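Local structure of transcription factor GAMBIF1 (Anopheles gambiae, 1BVO) at residues C[108-113]-C[136-141]. The protein binds DNA through this Rel-family specificity domain and probably acts as a sequence-specific activator of RNA polymerase II transcription. Numbering follows the deposited sequence.
Sequences KDVEEA and GSIDLN. With nucleotides of chain A.
No flat group is interposed where Val110 meets Ile138 and Leu140; the contact consists of methyl groups, and the planar carboxylate of Asp139 lies within segment 136-141, away from the helix segment, where it serves the loop's own turn. One face of that carboxylate is approached by the backbone N of Asn141, which lies 2.9 Å from Asp139 OD1. The donor stands 60° out of the carboxylate plane, and the bond is well bent, with an N-H...O angle of 140°. It closes an Asx turn just before strand 142-152, while OD2 forms a salt bridge with Lys61. The two interactions hold the carboxylate at both oxygens, while the neighbouring Ile138 and Leu140 point their CB atoms toward the helix.

In the Rel homology DNA-binding domain, this contact joins the start of helix 107-120 to the loop that leads into strand 142-152 of the five-stranded sheet. Val110 divides its branches between the two loop residues. CG1, anti to the backbone N (chi1 171°), reaches Ile138 CD1 at 3.8 Å, the two side chains running past each other in opposite senses. CG2 sits against the fork of Leu140, 4.0 Å from CD1 and 4.1 Å from CD2. With 8.9 Å between the CA atoms of Val110 and Ile138 and no hydrogen bond across, side chains alone bridge the gap, burying 111 Å² in total.

Ile138 also packs on Leu114, one turn further along the helix, and Leu140 on Lys107. The same helix start faces DNA: Lys108 NZ makes a weak hydrogen bond, 3.4 Å, to OP1 of DC11 of chain A, a backbone phosphate contact that reads no base.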
loop_
_atom_site.group_PDB
_atom_site.type_symbol
_atom_site.label_atom_id
_atom_site.label_comp_id
_atom_site.label_asym_id
_atom_site.label_seq_id
_atom_site.Cartn_x
_atom_site.Cartn_y
_atom_site.Cartn_z
ATOM N N LYS C 108 -6.863 -5.252 0.159
ATOM C CA LYS C 108 -6.709 -5.486 1.600
ATOM C C LYS C 108 -7.998 -5.149 2.350
ATOM O O LYS C 108 -8.428 -5.902 3.240
ATOM C CB LYS C 108 -5.524 -4.686 2.194
ATOM C CG LYS C 108 -4.543 -4.071 1.183
ATOM C CD LYS C 108 -3.086 -4.329 1.574
ATOM C CE LYS C 108 -2.411 -5.241 0.542
ATOM N NZ LYS C 108 -1.215 -5.989 1.043
ATOM N N ASP C 109 -8.683 -4.100 1.907
ATOM C CA ASP C 109 -9.896 -3.668 2.580
ATOM C C ASP C 109 -11.226 -4.239 2.102
ATOM O O ASP C 109 -12.230 -4.100 2.801
ATOM C CB ASP C 109 -9.983 -2.142 2.575
ATOM C CG ASP C 109 -8.673 -1.465 2.954
ATOM O OD1 ASP C 109 -7.863 -2.080 3.689
ATOM O OD2 ASP C 109 -8.431 -0.331 2.484
ATOM N N VAL C 110 -11.261 -4.900 0.949
ATOM C CA VAL C 110 -12.535 -5.446 0.469
ATOM C C VAL C 110 -13.380 -6.099 1.547
ATOM O O VAL C 110 -14.560 -5.773 1.673
ATOM C CB VAL C 110 -12.384 -6.495 -0.660
ATOM C CG1 VAL C 110 -13.727 -7.165 -0.921
ATOM C CG2 VAL C 110 -11.900 -5.838 -1.943
ATOM N N GLU C 111 -12.779 -6.985 2.339
ATOM C CA GLU C 111 -13.538 -7.691 3.371
ATOM C C GLU C 111 -14.225 -6.796 4.420
ATOM O O GLU C 111 -15.452 -6.780 4.500
ATOM C CB GLU C 111 -12.702 -8.807 4.037
ATOM C CG GLU C 111 -13.506 -9.700 5.016
ATOM C CD GLU C 111 -13.530 -11.193 4.652
ATOM O OE1 GLU C 111 -12.694 -11.651 3.830
ATOM O OE2 GLU C 111 -14.385 -11.925 5.216
ATOM N N GLU C 112 -13.446 -6.002 5.158
ATOM C CA GLU C 112 -13.956 -5.088 6.195
ATOM C C GLU C 112 -15.051 -4.194 5.597
ATOM O O GLU C 112 -16.063 -3.906 6.244
ATOM C CB GLU C 112 -12.791 -4.240 6.763
ATOM C CG GLU C 112 -13.162 -2.961 7.526
ATOM C CD GLU C 112 -12.337 -1.742 7.066
ATOM O OE1 GLU C 112 -11.163 -1.592 7.502
ATOM O OE2 GLU C 112 -12.873 -0.930 6.269
ATOM N N ALA C 113 -14.867 -3.816 4.334
ATOM C CA ALA C 113 -15.818 -2.972 3.622
ATOM C C ALA C 113 -17.146 -3.701 3.481
ATOM O O ALA C 113 -18.184 -3.216 3.949
ATOM C CB ALA C 113 -15.272 -2.600 2.259
ATOM N N GLY C 136 -10.861 -11.867 -4.290
ATOM C CA GLY C 136 -10.259 -11.637 -5.595
ATOM C C GLY C 136 -11.242 -11.832 -6.732
ATOM O O GLY C 136 -11.003 -11.400 -7.856
ATOM N N SER C 137 -12.356 -12.493 -6.438
ATOM C CA SER C 137 -13.383 -12.749 -7.440
ATOM C C SER C 137 -14.102 -11.469 -7.867
ATOM O O SER C 137 -14.714 -11.418 -8.936
ATOM C CB SER C 137 -14.399 -13.705 -6.850
ATOM O OG SER C 137 -14.684 -13.302 -5.533
ATOM N N ILE C 138 -14.042 -10.452 -7.009
ATOM C CA ILE C 138 -14.687 -9.176 -7.279
ATOM C C ILE C 138 -13.831 -8.272 -8.142
ATOM O O ILE C 138 -12.702 -7.934 -7.757
ATOM C CB ILE C 138 -14.985 -8.456 -5.967
ATOM C CG1 ILE C 138 -15.719 -9.407 -5.032
ATOM C CG2 ILE C 138 -15.793 -7.189 -6.219
ATOM C CD1 ILE C 138 -15.819 -8.911 -3.623
ATOM N N ASP C 139 -14.364 -7.839 -9.277
ATOM C CA ASP C 139 -13.617 -6.956 -10.149
ATOM C C ASP C 139 -13.626 -5.524 -9.607
ATOM O O ASP C 139 -14.640 -4.810 -9.668
ATOM C CB ASP C 139 -14.197 -6.988 -11.546
ATOM C CG ASP C 139 -13.449 -6.070 -12.517
ATOM O OD1 ASP C 139 -12.401 -5.483 -12.133
ATOM O OD2 ASP C 139 -13.903 -5.941 -13.667
ATOM N N LEU C 140 -12.476 -5.079 -9.110
ATOM C CA LEU C 140 -12.361 -3.738 -8.552
ATOM C C LEU C 140 -12.195 -2.617 -9.578
ATOM O O LEU C 140 -11.789 -1.503 -9.222
ATOM C CB LEU C 140 -11.227 -3.683 -7.533
ATOM C CG LEU C 140 -11.417 -4.647 -6.364
ATOM C CD1 LEU C 140 -10.308 -4.457 -5.366
ATOM C CD2 LEU C 140 -12.775 -4.425 -5.714
ATOM N N ASN C 141 -12.568 -2.878 -10.825
ATOM C CA ASN C 141 -12.462 -1.867 -11.866
ATOM C C ASN C 141 -13.760 -1.567 -12.560
ATOM O O ASN C 141 -13.799 -0.830 -13.546
ATOM C CB ASN C 141 -11.436 -2.272 -12.897
ATOM C CG ASN C 141 -10.106 -1.655 -12.624
ATOM O OD1 ASN C 141 -9.439 -2.002 -11.632
ATOM N ND2 ASN C 141 -9.713 -0.690 -13.474
ATOM P P DC A 11 -0.251 -7.802 -2.010
ATOM O OP1 DC A 11 -1.694 -7.438 -1.960
ATOM O OP2 DC A 11 0.239 -8.572 -0.856
ATOM O "O5'" DC A 11 -0.003 -8.360 -3.439
ATOM C "C5'" DC A 11 -0.839 -7.927 -4.501
ATOM C "C4'" DC A 11 -0.153 -8.287 -5.807
ATOM O "O4'" DC A 11 1.305 -8.091 -5.712
ATOM C "C3'" DC A 11 -0.236 -9.708 -6.275
ATOM O "O3'" DC A 11 -1.410 -10.023 -6.977
ATOM C "C2'" DC A 11 1.061 -9.982 -7.026
ATOM C "C1'" DC A 11 1.832 -8.739 -6.903
ATOM N N1 DC A 11 3.297 -8.603 -6.826
ATOM C C2 DC A 11 3.867 -8.498 -8.094
ATOM O O2 DC A 11 3.121 -8.655 -9.050
ATOM N N3 DC A 11 5.176 -8.242 -8.239
ATOM C C4 DC A 11 5.936 -8.051 -7.102
ATOM N N4 DC A 11 7.237 -7.761 -7.357
ATOM C C5 DC A 11 5.399 -8.149 -5.747
ATOM C C6 DC A 11 4.032 -8.394 -5.678
#